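Local atomic coordinates of sulfate adenylyltransferase (Allochromatium vinosum, PDB entry 4DNX), a protein that catalyses the reaction of sulfate with ATP to form adenosine 5'-phosphosulfate and diphosphate, the activation step of sulfate metabolism. Residues 199-204 / 235-240; 226-231 / 242-247; 251-256 / 380-385. One frame throughout, in Å; residues are numbered along the deposited sequence.

Overall arrangement
The three contacts lie on the same side of the chain's centre, within the ATP-sulfurylase family region. Interactions 1 and 2 are close neighbours, with centres about 6 Å apart: strands 195-200 and 223-230 run side by side in the parallel, Rossmann-like sheet, and Arg243 NH1 of interaction 2 donates to Arg201 O of interaction 1 at 2.9 Å. Interaction 3 lies farther out, its centre about 14 Å from that of interaction 2, with helix 240-254 shared between them; Ala246 O and Val383 CG2 are 3.7 Å apart. Segment 199-204 carries the QxRN signature of ATP sulfurylases, a sequence associated with the active site in this family.

Interaction 1 (199-204 / 235-240); sequences QTRNPM and PGDIPA
Asn202 meets segment 235-240 with both ends of its side-chain amide. OD1 accepts a nearly straight bond from the backbone, Ile238 N to Asn202 OD1 at 3.3 Å, with the donor somewhat tilted from the carbonyl plane. ND2 donates to the next residue back, Asn202 ND2 to Asp237 OD1 at 3.2 Å. The acceptor lies in the plane of the amide, yet the N-H reaches the carboxylate from above its plane, the two flat groups being turned 76° apart. Chi1 of Asp237 (-87°) leaves CG anti to the carbonyl carbon, beside the backbone N, on the side from which Asn202 approaches. Beside this polar pair, the Pro203 ring lies against Ile238, with Pro203 CD 3.8 Å from Ile238 CG1.

One shell out, Arg201 NE stands 4.7 Å from Asp237 OD2, opposite charges that do not touch. Leu387 of helix 381-393 covers both Pro203 and Ile238. The contact thus joins the turn after strand 195-200 to the loop that leads into helix 240-254.

Two bonds of opposite sense fix the rotation of the Asn202 amide: one end must accept from a backbone N-H and the other must donate to a carboxylate. The nearby Arg201 would probably also favour a negative charge on Asp237, and a charged carboxylate is the stronger acceptor for ND2.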
ATOM      1  N   GLN A 199      14.386  10.491   6.292  1.00 13.78           N
ATOM      2  CA  GLN A 199      13.639   9.755   7.324  1.00 14.49           C
ATOM      3  C   GLN A 199      13.012  10.725   8.335  1.00 15.07           C
ATOM      4  O   GLN A 199      13.673  11.665   8.790  1.00 14.09           O
ATOM      5  CB  GLN A 199      14.602   8.806   8.088  1.00 16.99           C
ATOM      6  CG  GLN A 199      13.926   8.056   9.232  1.00 23.87           C
ATOM      7  CD  GLN A 199      14.779   6.922   9.793  1.00 33.92           C
ATOM      8  OE1 GLN A 199      15.464   6.217   9.050  1.00 32.05           O
ATOM      9  NE2 GLN A 199      14.751   6.759  11.123  1.00 34.41           N
ATOM     10  N   THR A 200      11.772  10.472   8.739  1.00 14.84           N
ATOM     11  CA  THR A 200      11.212  11.228   9.875  1.00 17.08           C
ATOM     12  C   THR A 200      10.179  10.391  10.591  1.00 16.86           C
ATOM     13  O   THR A 200       9.677   9.450  10.016  1.00 17.05           O
ATOM     14  CB  THR A 200      10.559  12.564   9.425  1.00 18.99           C
ATOM     15  OG1 THR A 200      10.263  13.344  10.604  1.00 22.22           O
ATOM     16  CG2 THR A 200       9.306  12.317   8.604  1.00 19.64           C
ATOM     17  N   ARG A 201       9.899  10.703  11.872  1.00 18.63           N
ATOM     18  CA  ARG A 201       8.725  10.076  12.489  1.00 21.86           C
ATOM     19  C   ARG A 201       7.713  11.093  12.970  1.00 24.97           C
ATOM     20  O   ARG A 201       6.639  10.729  13.477  1.00 31.67           O
ATOM     21  CB  ARG A 201       9.084   9.059  13.599  1.00 29.04           C
ATOM     22  CG  ARG A 201       9.847   9.599  14.738  1.00 34.51           C
ATOM     23  CD  ARG A 201      10.208   8.460  15.717  1.00 42.20           C
ATOM     24  NE  ARG A 201      11.119   8.937  16.758  1.00 51.77           N
ATOM     25  CZ  ARG A 201      12.443   9.059  16.621  1.00 61.41           C
ATOM     26  NH1 ARG A 201      13.047   8.735  15.480  1.00 62.27           N
ATOM     27  NH2 ARG A 201      13.177   9.506  17.634  1.00 65.48           N
ATOM     28  N   ASN A 202       8.050  12.372  12.832  1.00 22.12           N
ATOM     29  CA  ASN A 202       7.082  13.402  13.159  1.00 21.19           C
ATOM     30  C   ASN A 202       6.819  14.421  12.028  1.00 19.63           C
ATOM     31  O   ASN A 202       7.458  14.331  10.964  1.00 17.59           O
ATOM     32  CB  ASN A 202       7.401  14.033  14.513  1.00 27.94           C
ATOM     33  CG  ASN A 202       6.897  13.160  15.656  1.00 30.56           C
ATOM     34  OD1 ASN A 202       5.701  12.728  15.691  1.00 29.58           O
ATOM     35  ND2 ASN A 202       7.805  12.812  16.538  1.00 30.60           N
ATOM     36  N   PRO A 203       5.842  15.317  12.222  1.00 18.82           N
ATOM     37  CA  PRO A 203       5.585  16.370  11.227  1.00 17.21           C
ATOM     38  C   PRO A 203       6.818  17.160  10.854  1.00 17.47           C
ATOM     39  O   PRO A 203       7.721  17.359  11.682  1.00 17.73           O
ATOM     40  CB  PRO A 203       4.557  17.273  11.902  1.00 19.35           C
ATOM     41  CG  PRO A 203       3.831  16.328  12.869  1.00 20.13           C
ATOM     42  CD  PRO A 203       4.975  15.476  13.405  1.00 19.92           C
ATOM     43  N   MET A 204       6.861  17.613   9.608  1.00 14.94           N
ATOM     44  CA  MET A 204       8.022  18.354   9.134  1.00 14.84           C
ATOM     45  C   MET A 204       7.660  19.841   9.108  1.00 15.52           C
ATOM     46  O   MET A 204       6.710  20.241   8.434  1.00 16.24           O
ATOM     47  CB  MET A 204       8.391  17.860   7.738  1.00 15.13           C
ATOM     48  CG  MET A 204       9.041  16.465   7.771  1.00 14.99           C
ATOM     49  SD  MET A 204       9.149  15.828   6.092  1.00 18.02           S
ATOM     50  CE  MET A 204      10.311  17.000   5.353  1.00 19.03           C
ATOM     51  N   PRO A 235       5.436   8.290  23.775  1.00 41.27           N
ATOM     52  CA  PRO A 235       4.995   9.489  24.551  1.00 40.49           C
ATOM     53  C   PRO A 235       5.318  10.851  23.885  1.00 41.47           C
ATOM     54  O   PRO A 235       6.473  11.097  23.520  1.00 43.39           O
ATOM     55  CB  PRO A 235       5.766   9.345  25.875  1.00 40.71           C
ATOM     56  CG  PRO A 235       5.990   7.862  26.019  1.00 41.50           C
ATOM     57  CD  PRO A 235       6.082   7.269  24.629  1.00 38.86           C
ATOM     58  N   GLY A 236       4.314  11.714  23.701  1.00 41.49           N
ATOM     59  CA  GLY A 236       4.493  13.001  22.969  1.00 39.10           C
ATOM     60  C   GLY A 236       4.566  12.978  21.434  1.00 40.39           C
ATOM     61  O   GLY A 236       4.676  14.031  20.791  1.00 41.33           O
ATOM     62  N   ASP A 237       4.504  11.792  20.827  1.00 33.54           N
ATOM     63  CA  ASP A 237       4.468  11.701  19.362  1.00 31.91           C
ATOM     64  C   ASP A 237       3.078  12.156  18.836  1.00 29.35           C
ATOM     65  O   ASP A 237       2.070  12.065  19.538  1.00 25.33           O
ATOM     66  CB  ASP A 237       4.798  10.263  18.886  1.00 32.67           C
ATOM     67  CG  ASP A 237       6.317   9.996  18.713  1.00 36.07           C
ATOM     68  OD1 ASP A 237       7.151  10.895  18.965  1.00 36.61           O
ATOM     69  OD2 ASP A 237       6.673   8.859  18.308  1.00 38.25           O
ATOM     70  N   ILE A 238       3.041  12.629  17.585  1.00 30.91           N
ATOM     71  CA  ILE A 238       1.790  13.022  16.943  1.00 28.60           C
ATOM     72  C   ILE A 238       1.136  11.755  16.366  1.00 25.30           C
ATOM     73  O   ILE A 238       1.786  11.040  15.605  1.00 27.81           O
ATOM     74  CB  ILE A 238       2.073  14.078  15.823  1.00 27.24           C
ATOM     75  CG1 ILE A 238       2.691  15.358  16.416  1.00 30.80           C
ATOM     76  CG2 ILE A 238       0.824  14.466  15.066  1.00 26.35           C
ATOM     77  CD1 ILE A 238       1.955  15.897  17.631  1.00 30.98           C
ATOM     78  N   PRO A 239      -0.129  11.477  16.717  1.00 24.67           N
ATOM     79  CA  PRO A 239      -0.831  10.319  16.142  1.00 23.81           C
ATOM     80  C   PRO A 239      -0.737  10.302  14.625  1.00 22.81           C
ATOM     81  O   PRO A 239      -0.746  11.355  13.971  1.00 21.42           O
ATOM     82  CB  PRO A 239      -2.275  10.517  16.578  1.00 22.46           C
ATOM     83  CG  PRO A 239      -2.172  11.322  17.821  1.00 27.95           C
ATOM     84  CD  PRO A 239      -1.010  12.241  17.605  1.00 24.32           C
ATOM     85  N   ALA A 240      -0.653   9.094  14.081  1.00 21.80           N
ATOM     86  CA  ALA A 240      -0.429   8.897  12.653  1.00 22.38           C
ATOM     87  C   ALA A 240      -1.332   9.712  11.710  1.00 22.04           C
ATOM     88  O   ALA A 240      -0.792  10.323  10.757  1.00 24.25           O
ATOM     89  CB  ALA A 240      -0.507   7.400  12.315  1.00 22.49           C
TER

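Interaction 2 (226-231 / 242-247); sequences IHMLLG and VRDAAI
Met228 reaches from strand 223-230 over the end of Ile247, its SD 3.5 Å from Ile247 CD1, the two side chains lying alongside and running opposite ways. The same sulfur lies 3.6 Å from Arg243 NE. A bend at chi3 (-59°) turns the methyl away from a straight course, and Met228 CE comes within 3.6 Å of Asp244 OD1. Farther back along the strand, Ile226 CD1 rests on Ile247 CG2 at 3.9 Å; farther on, Leu230 CD2 meets Arg243 NH2 at 3.7 Å, the leucine roughly perpendicular to the arginine.

Arg243 is folded at chi2 and chi3. Its NE, buried here, has no hydrogen-bond partner, only a long ion pair with Asp244 OD1, which lies in the guanidinium plane, whereas NH1 is held by the carbonyl oxygen of Arg201. An alanine in place of Met228 would probably open a gap beside Ile247 and leave the Arg243 guanidinium less confined.

Strand and helix run nearly antiparallel, at 172° with short axes 11.8 Å apart, as expected where a helix returns across a parallel sheet: this is the first half of the beta-alpha-beta unit 223-230, 240-254, 260-266 of the Rossmann-like fold.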
ATOM      1  N   ILE A 226       9.928  10.729   1.365  1.00 11.38           N
ATOM      2  CA  ILE A 226       9.852  11.003   2.834  1.00 11.23           C
ATOM      3  C   ILE A 226       9.502   9.618   3.357  1.00 11.94           C
ATOM      4  O   ILE A 226       8.435   9.079   3.039  1.00 13.60           O
ATOM      5  CB  ILE A 226       8.763  12.018   3.143  1.00 12.77           C
ATOM      6  CG1 ILE A 226       9.133  13.397   2.516  1.00 13.97           C
ATOM      7  CG2 ILE A 226       8.645  12.141   4.675  1.00 11.97           C
ATOM      8  CD1 ILE A 226       8.111  14.532   2.689  1.00 16.82           C
ATOM      9  N   HIS A 227      10.429   9.019   4.079  1.00 11.31           N
ATOM     10  CA  HIS A 227      10.337   7.586   4.444  1.00 12.07           C
ATOM     11  C   HIS A 227      10.072   7.586   5.950  1.00 13.04           C
ATOM     12  O   HIS A 227      10.997   7.750   6.749  1.00 14.39           O
ATOM     13  CB  HIS A 227      11.660   6.920   4.056  1.00 11.10           C
ATOM     14  CG  HIS A 227      11.553   5.431   3.834  1.00 11.59           C
ATOM     15  ND1 HIS A 227      12.580   4.567   4.149  1.00 12.56           N
ATOM     16  CD2 HIS A 227      10.545   4.664   3.371  1.00 13.45           C
ATOM     17  CE1 HIS A 227      12.229   3.324   3.847  1.00 12.43           C
ATOM     18  NE2 HIS A 227      10.988   3.349   3.382  1.00 12.63           N
ATOM     19  N   MET A 228       8.810   7.418   6.318  1.00 12.60           N
ATOM     20  CA  MET A 228       8.401   7.598   7.725  1.00 14.26           C
ATOM     21  C   MET A 228       8.586   6.308   8.511  1.00 15.77           C
ATOM     22  O   MET A 228       8.296   5.199   8.003  1.00 14.04           O
ATOM     23  CB  MET A 228       6.935   8.052   7.813  1.00 17.79           C
ATOM     24  CG  MET A 228       6.647   9.554   7.250  1.00 17.75           C
ATOM     25  SD  MET A 228       4.900   9.958   7.336  1.00 24.19           S
ATOM     26  CE  MET A 228       4.132   8.664   6.325  1.00 24.86           C
ATOM     27  N   LEU A 229       9.110   6.435   9.726  1.00 14.92           N
ATOM     28  CA  LEU A 229       9.314   5.245  10.537  1.00 15.75           C
ATOM     29  C   LEU A 229       7.967   4.986  11.214  1.00 16.96           C
ATOM     30  O   LEU A 229       7.511   5.785  12.039  1.00 18.94           O
ATOM     31  CB  LEU A 229      10.457   5.466  11.547  1.00 20.01           C
ATOM     32  CG  LEU A 229      10.609   4.341  12.592  1.00 21.35           C
ATOM     33  CD1 LEU A 229      10.592   2.920  11.954  1.00 23.43           C
ATOM     34  CD2 LEU A 229      11.905   4.616  13.316  1.00 26.43           C
ATOM     35  N   LEU A 230       7.312   3.877  10.846  1.00 13.50           N
ATOM     36  CA  LEU A 230       6.035   3.484  11.410  1.00 14.53           C
ATOM     37  C   LEU A 230       6.260   2.602  12.642  1.00 17.57           C
ATOM     38  O   LEU A 230       7.163   1.768  12.653  1.00 20.42           O
ATOM     39  CB  LEU A 230       5.248   2.652  10.377  1.00 15.55           C
ATOM     40  CG  LEU A 230       5.104   3.432   9.067  1.00 14.56           C
ATOM     41  CD1 LEU A 230       4.517   2.488   8.005  1.00 15.22           C
ATOM     42  CD2 LEU A 230       4.241   4.662   9.212  1.00 17.27           C
ATOM     43  N   GLY A 231       5.423   2.760  13.657  1.00 20.26           N
ATOM     44  CA  GLY A 231       5.571   1.881  14.801  1.00 24.48           C
ATOM     45  C   GLY A 231       4.598   2.295  15.857  1.00 29.48           C
ATOM     46  O   GLY A 231       3.774   3.180  15.624  1.00 32.55           O
ATOM     47  N   VAL A 242      -2.778  12.556  12.094  1.00 19.11           N
ATOM     48  CA  VAL A 242      -2.470  13.976  12.190  1.00 18.92           C
ATOM     49  C   VAL A 242      -1.085  14.189  11.556  1.00 17.28           C
ATOM     50  O   VAL A 242      -0.881  15.149  10.804  1.00 17.34           O
ATOM     51  CB  VAL A 242      -2.548  14.459  13.683  1.00 19.43           C
ATOM     52  CG1 VAL A 242      -2.177  15.963  13.819  1.00 21.18           C
ATOM     53  CG2 VAL A 242      -3.963  14.201  14.241  1.00 21.76           C
ATOM     54  N   ARG A 243      -0.128  13.298  11.841  1.00 16.81           N
ATOM     55  CA  ARG A 243       1.217  13.395  11.278  1.00 17.46           C
ATOM     56  C   ARG A 243       1.131  13.340   9.752  1.00 17.38           C
ATOM     57  O   ARG A 243       1.744  14.162   9.048  1.00 14.85           O
ATOM     58  CB  ARG A 243       2.120  12.232  11.771  1.00 19.55           C
ATOM     59  CG  ARG A 243       3.573  12.475  11.415  1.00 23.85           C
ATOM     60  CD  ARG A 243       4.403  11.260  11.040  1.00 31.72           C
ATOM     61  NE  ARG A 243       3.654  10.033  10.719  1.00 32.28           N
ATOM     62  CZ  ARG A 243       3.912   8.861  11.285  1.00 33.70           C
ATOM     63  NH1 ARG A 243       4.869   8.787  12.202  1.00 34.28           N
ATOM     64  NH2 ARG A 243       3.214   7.771  10.943  1.00 31.27           N
ATOM     65  N   ASP A 244       0.325  12.388   9.260  1.00 17.49           N
ATOM     66  CA  ASP A 244       0.179  12.196   7.809  1.00 19.70           C
ATOM     67  C   ASP A 244      -0.434  13.431   7.165  1.00 17.39           C
ATOM     68  O   ASP A 244       0.068  13.891   6.135  1.00 18.35           O
ATOM     69  CB  ASP A 244      -0.739  10.994   7.533  1.00 22.68           C
ATOM     70  CG  ASP A 244      -0.057   9.661   7.787  1.00 31.19           C
ATOM     71  OD1 ASP A 244       1.152   9.618   8.132  1.00 28.88           O
ATOM     72  OD2 ASP A 244      -0.764   8.625   7.619  1.00 38.00           O
ATOM     73  N   ALA A 245      -1.514  13.960   7.753  1.00 15.94           N
ATOM     74  CA  ALA A 245      -2.149  15.172   7.203  1.00 15.97           C
ATOM     75  C   ALA A 245      -1.148  16.336   7.133  1.00 16.47           C
ATOM     76  O   ALA A 245      -1.113  17.081   6.146  1.00 16.11           O
ATOM     77  CB  ALA A 245      -3.333  15.585   8.046  1.00 16.91           C
ATOM     78  N   ALA A 246      -0.349  16.518   8.197  1.00 15.49           N
ATOM     79  CA  ALA A 246       0.655  17.607   8.187  1.00 14.96           C
ATOM     80  C   ALA A 246       1.703  17.454   7.080  1.00 14.22           C
ATOM     81  O   ALA A 246       2.023  18.426   6.383  1.00 14.38           O
ATOM     82  CB  ALA A 246       1.352  17.721   9.581  1.00 14.98           C
ATOM     83  N   ILE A 247       2.223  16.231   6.898  1.00 13.51           N
ATOM     84  CA  ILE A 247       3.272  15.967   5.902  1.00 13.97           C
ATOM     85  C   ILE A 247       2.684  16.108   4.503  1.00 14.05           C
ATOM     86  O   ILE A 247       3.316  16.713   3.607  1.00 13.46           O
ATOM     87  CB  ILE A 247       3.958  14.580   6.117  1.00 14.95           C
ATOM     88  CG1 ILE A 247       4.820  14.681   7.395  1.00 16.06           C
ATOM     89  CG2 ILE A 247       4.896  14.189   4.900  1.00 17.23           C
ATOM     90  CD1 ILE A 247       5.449  13.423   7.819  1.00 21.32           C
TER

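Interaction 3 (251-256 / 380-385); sequences AELYFP and RPEVAQ
Tyr254 places its CG anti to the carbonyl carbon (chi1 -65°), which directs it out toward the start of helix 381-393, and Arg380 turns sharply at chi2 (-58°), a bend that sets CD over the centre of the tyrosine ring. From there the guanidinium continues across one face of the ring toward the CD1 side: planes 16° apart, centres 4.1 Å apart, and Arg380 CZ only 3.4 Å from Tyr254 CD1. The aliphatic part shares the same face, and Arg380 CD makes a CH-pi contact 3.7 Å from the centroid of the Tyr254 ring. Cation-pi attraction and dispersion would therefore act together. The far end of the arginine is occupied as well, since NH2 forms a salt bridge with Glu209 of helix 206-219.

The pairing joins the C-terminal end of helix 240-254, a crossover helix of the Rossmann-like sheet, to the N-terminal end of helix 381-393. Arg380 is the N-cap residue of the latter, which packs on the former through Val383 against Ala246 and Met250.

At the ring's edge Glu382, bent at chi2, brings its carboxylate round to the phenol. Tyr254 OH donates to Glu382 OE2 at 2.5 Å, a short bond made to the syn lone pair, with OE2 close to the ring plane and the carboxylate steeply inclined to it. The start of the helix beneath Glu382 would tend to stabilise its negative charge. Leu253 CD1 lies 3.7 Å from Glu382 CG, on the side of the ring plane away from Arg380, while Pro381 CD approaches Tyr254 OH to 3.7 Å.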
ATOM      1  N   ALA A 251       3.584  18.783   1.482  1.00 15.47           N
ATOM      2  CA  ALA A 251       3.962  18.286   0.146  1.00 17.14           C
ATOM      3  C   ALA A 251       3.140  18.936  -0.969  1.00 19.18           C
ATOM      4  O   ALA A 251       3.672  19.394  -2.007  1.00 23.02           O
ATOM      5  CB  ALA A 251       3.824  16.741   0.131  1.00 15.96           C
ATOM      6  N   GLU A 252       1.833  18.988  -0.759  1.00 19.17           N
ATOM      7  CA  GLU A 252       0.892  19.498  -1.771  1.00 21.84           C
ATOM      8  C   GLU A 252       1.011  20.978  -2.023  1.00 23.17           C
ATOM      9  O   GLU A 252       0.910  21.419  -3.178  1.00 24.31           O
ATOM     10  CB  GLU A 252      -0.537  19.150  -1.370  1.00 26.67           C
ATOM     11  CG  GLU A 252      -0.987  17.841  -2.010  1.00 40.05           C
ATOM     12  CD  GLU A 252      -0.809  16.633  -1.106  1.00 49.99           C
ATOM     13  OE1 GLU A 252      -1.822  16.270  -0.462  1.00 57.84           O
ATOM     14  OE2 GLU A 252       0.309  16.040  -1.044  1.00 51.26           O
ATOM     15  N   LEU A 253       1.216  21.754  -0.957  1.00 20.96           N
ATOM     16  CA  LEU A 253       1.132  23.206  -1.066  1.00 20.44           C
ATOM     17  C   LEU A 253       2.493  23.899  -1.297  1.00 21.94           C
ATOM     18  O   LEU A 253       2.543  25.002  -1.862  1.00 23.55           O
ATOM     19  CB  LEU A 253       0.444  23.813   0.173  1.00 20.33           C
ATOM     20  CG  LEU A 253      -1.006  23.383   0.470  1.00 20.71           C
ATOM     21  CD1 LEU A 253      -1.526  24.075   1.722  1.00 20.71           C
ATOM     22  CD2 LEU A 253      -1.965  23.664  -0.728  1.00 21.29           C
ATOM     23  N   TYR A 254       3.589  23.266  -0.879  1.00 19.59           N
ATOM     24  CA  TYR A 254       4.886  23.949  -0.848  1.00 19.31           C
ATOM     25  C   TYR A 254       5.974  23.282  -1.715  1.00 18.36           C
ATOM     26  O   TYR A 254       7.097  23.800  -1.840  1.00 19.66           O
ATOM     27  CB  TYR A 254       5.337  24.170   0.602  1.00 18.91           C
ATOM     28  CG  TYR A 254       4.420  25.133   1.361  1.00 19.45           C
ATOM     29  CD1 TYR A 254       4.575  26.522   1.222  1.00 23.04           C
ATOM     30  CD2 TYR A 254       3.368  24.668   2.129  1.00 19.85           C
ATOM     31  CE1 TYR A 254       3.745  27.413   1.902  1.00 23.02           C
ATOM     32  CE2 TYR A 254       2.517  25.529   2.801  1.00 20.17           C
ATOM     33  CZ  TYR A 254       2.707  26.903   2.682  1.00 21.90           C
ATOM     34  OH  TYR A 254       1.884  27.784   3.344  1.00 22.27           O
ATOM     35  N   PHE A 255       5.664  22.126  -2.300  1.00 16.27           N
ATOM     36  CA  PHE A 255       6.603  21.530  -3.250  1.00 15.89           C
ATOM     37  C   PHE A 255       6.043  21.590  -4.671  1.00 15.72           C
ATOM     38  O   PHE A 255       4.830  21.614  -4.834  1.00 16.05           O
ATOM     39  CB  PHE A 255       6.854  20.071  -2.882  1.00 15.17           C
ATOM     40  CG  PHE A 255       7.838  19.887  -1.740  1.00 15.34           C
ATOM     41  CD1 PHE A 255       7.446  20.129  -0.395  1.00 15.43           C
ATOM     42  CD2 PHE A 255       9.141  19.424  -1.993  1.00 14.29           C
ATOM     43  CE1 PHE A 255       8.373  19.928   0.663  1.00 16.30           C
ATOM     44  CE2 PHE A 255      10.073  19.199  -0.931  1.00 16.23           C
ATOM     45  CZ  PHE A 255       9.677  19.458   0.400  1.00 15.30           C
ATOM     46  N   PRO A 256       6.901  21.585  -5.691  1.00 15.56           N
ATOM     47  CA  PRO A 256       6.388  21.542  -7.070  1.00 17.08           C
ATOM     48  C   PRO A 256       5.690  20.209  -7.399  1.00 15.96           C
ATOM     49  O   PRO A 256       5.860  19.229  -6.682  1.00 15.47           O
ATOM     50  CB  PRO A 256       7.640  21.710  -7.930  1.00 17.63           C
ATOM     51  CG  PRO A 256       8.740  22.108  -7.013  1.00 17.91           C
ATOM     52  CD  PRO A 256       8.374  21.628  -5.648  1.00 16.93           C
ATOM     53  N   ARG A 380       4.644  26.442   8.433  1.00 17.81           N
ATOM     54  CA  ARG A 380       3.638  26.869   7.434  1.00 18.42           C
ATOM     55  C   ARG A 380       2.285  27.002   8.114  1.00 19.06           C
ATOM     56  O   ARG A 380       1.923  26.111   8.919  1.00 17.88           O
ATOM     57  CB  ARG A 380       3.552  25.820   6.326  1.00 18.18           C
ATOM     58  CG  ARG A 380       4.901  25.524   5.651  1.00 18.55           C
ATOM     59  CD  ARG A 380       5.507  26.820   5.049  1.00 21.13           C
ATOM     60  NE  ARG A 380       6.616  26.506   4.139  1.00 20.80           N
ATOM     61  CZ  ARG A 380       7.163  27.407   3.318  1.00 24.61           C
ATOM     62  NH1 ARG A 380       6.716  28.662   3.317  1.00 23.76           N
ATOM     63  NH2 ARG A 380       8.168  27.073   2.507  1.00 26.68           N
ATOM     64  N   PRO A 381       1.520  28.047   7.796  1.00 19.84           N
ATOM     65  CA  PRO A 381       0.220  28.223   8.489  1.00 20.78           C
ATOM     66  C   PRO A 381      -0.701  26.990   8.409  1.00 20.17           C
ATOM     67  O   PRO A 381      -1.391  26.684   9.388  1.00 20.87           O
ATOM     68  CB  PRO A 381      -0.422  29.424   7.771  1.00 22.90           C
ATOM     69  CG  PRO A 381       0.735  30.151   7.163  1.00 23.51           C
ATOM     70  CD  PRO A 381       1.752  29.146   6.818  1.00 20.69           C
ATOM     71  N   GLU A 382      -0.732  26.299   7.264  1.00 18.86           N
ATOM     72  CA  GLU A 382      -1.694  25.191   7.109  1.00 18.88           C
ATOM     73  C   GLU A 382      -1.257  23.965   7.904  1.00 17.94           C
ATOM     74  O   GLU A 382      -2.108  23.196   8.384  1.00 18.05           O
ATOM     75  CB  GLU A 382      -1.816  24.780   5.634  1.00 19.52           C
ATOM     76  CG  GLU A 382      -2.291  25.934   4.775  1.00 21.41           C
ATOM     77  CD  GLU A 382      -1.164  26.811   4.207  1.00 23.00           C
ATOM     78  OE1 GLU A 382      -1.517  27.609   3.313  1.00 25.17           O
ATOM     79  OE2 GLU A 382       0.018  26.749   4.660  1.00 21.05           O
ATOM     80  N   VAL A 383       0.053  23.813   8.041  1.00 16.69           N
ATOM     81  CA  VAL A 383       0.622  22.723   8.872  1.00 16.55           C
ATOM     82  C   VAL A 383       0.359  23.078  10.370  1.00 17.59           C
ATOM     83  O   VAL A 383      -0.118  22.238  11.174  1.00 17.73           O
ATOM     84  CB  VAL A 383       2.124  22.517   8.565  1.00 15.94           C
ATOM     85  CG1 VAL A 383       2.741  21.462   9.504  1.00 16.68           C
ATOM     86  CG2 VAL A 383       2.353  22.081   7.038  1.00 16.05           C
ATOM     87  N   ALA A 384       0.668  24.306  10.743  1.00 18.29           N
ATOM     88  CA  ALA A 384       0.389  24.760  12.106  1.00 19.75           C
ATOM     89  C   ALA A 384      -1.080  24.533  12.464  1.00 21.73           C
ATOM     90  O   ALA A 384      -1.406  24.119  13.608  1.00 21.34           O
ATOM     91  CB  ALA A 384       0.753  26.243  12.253  1.00 21.49           C
ATOM     92  N   GLN A 385      -1.994  24.858  11.537  1.00 21.12           N
ATOM     93  CA  GLN A 385      -3.420  24.737  11.859  1.00 22.99           C
ATOM     94  C   GLN A 385      -3.813  23.278  12.174  1.00 21.52           C
ATOM     95  O   GLN A 385      -4.577  23.026  13.133  1.00 22.40           O
ATOM     96  CB  GLN A 385      -4.329  25.283  10.764  1.00 25.03           C
ATOM     97  CG  GLN A 385      -5.731  25.518  11.239  1.00 27.46           C
ATOM     98  CD  GLN A 385      -5.764  26.594  12.338  1.00 31.06           C
ATOM     99  OE1 GLN A 385      -5.231  27.698  12.158  1.00 32.87           O
ATOM    100  NE2 GLN A 385      -6.326  26.247  13.492  1.00 33.87           N
TER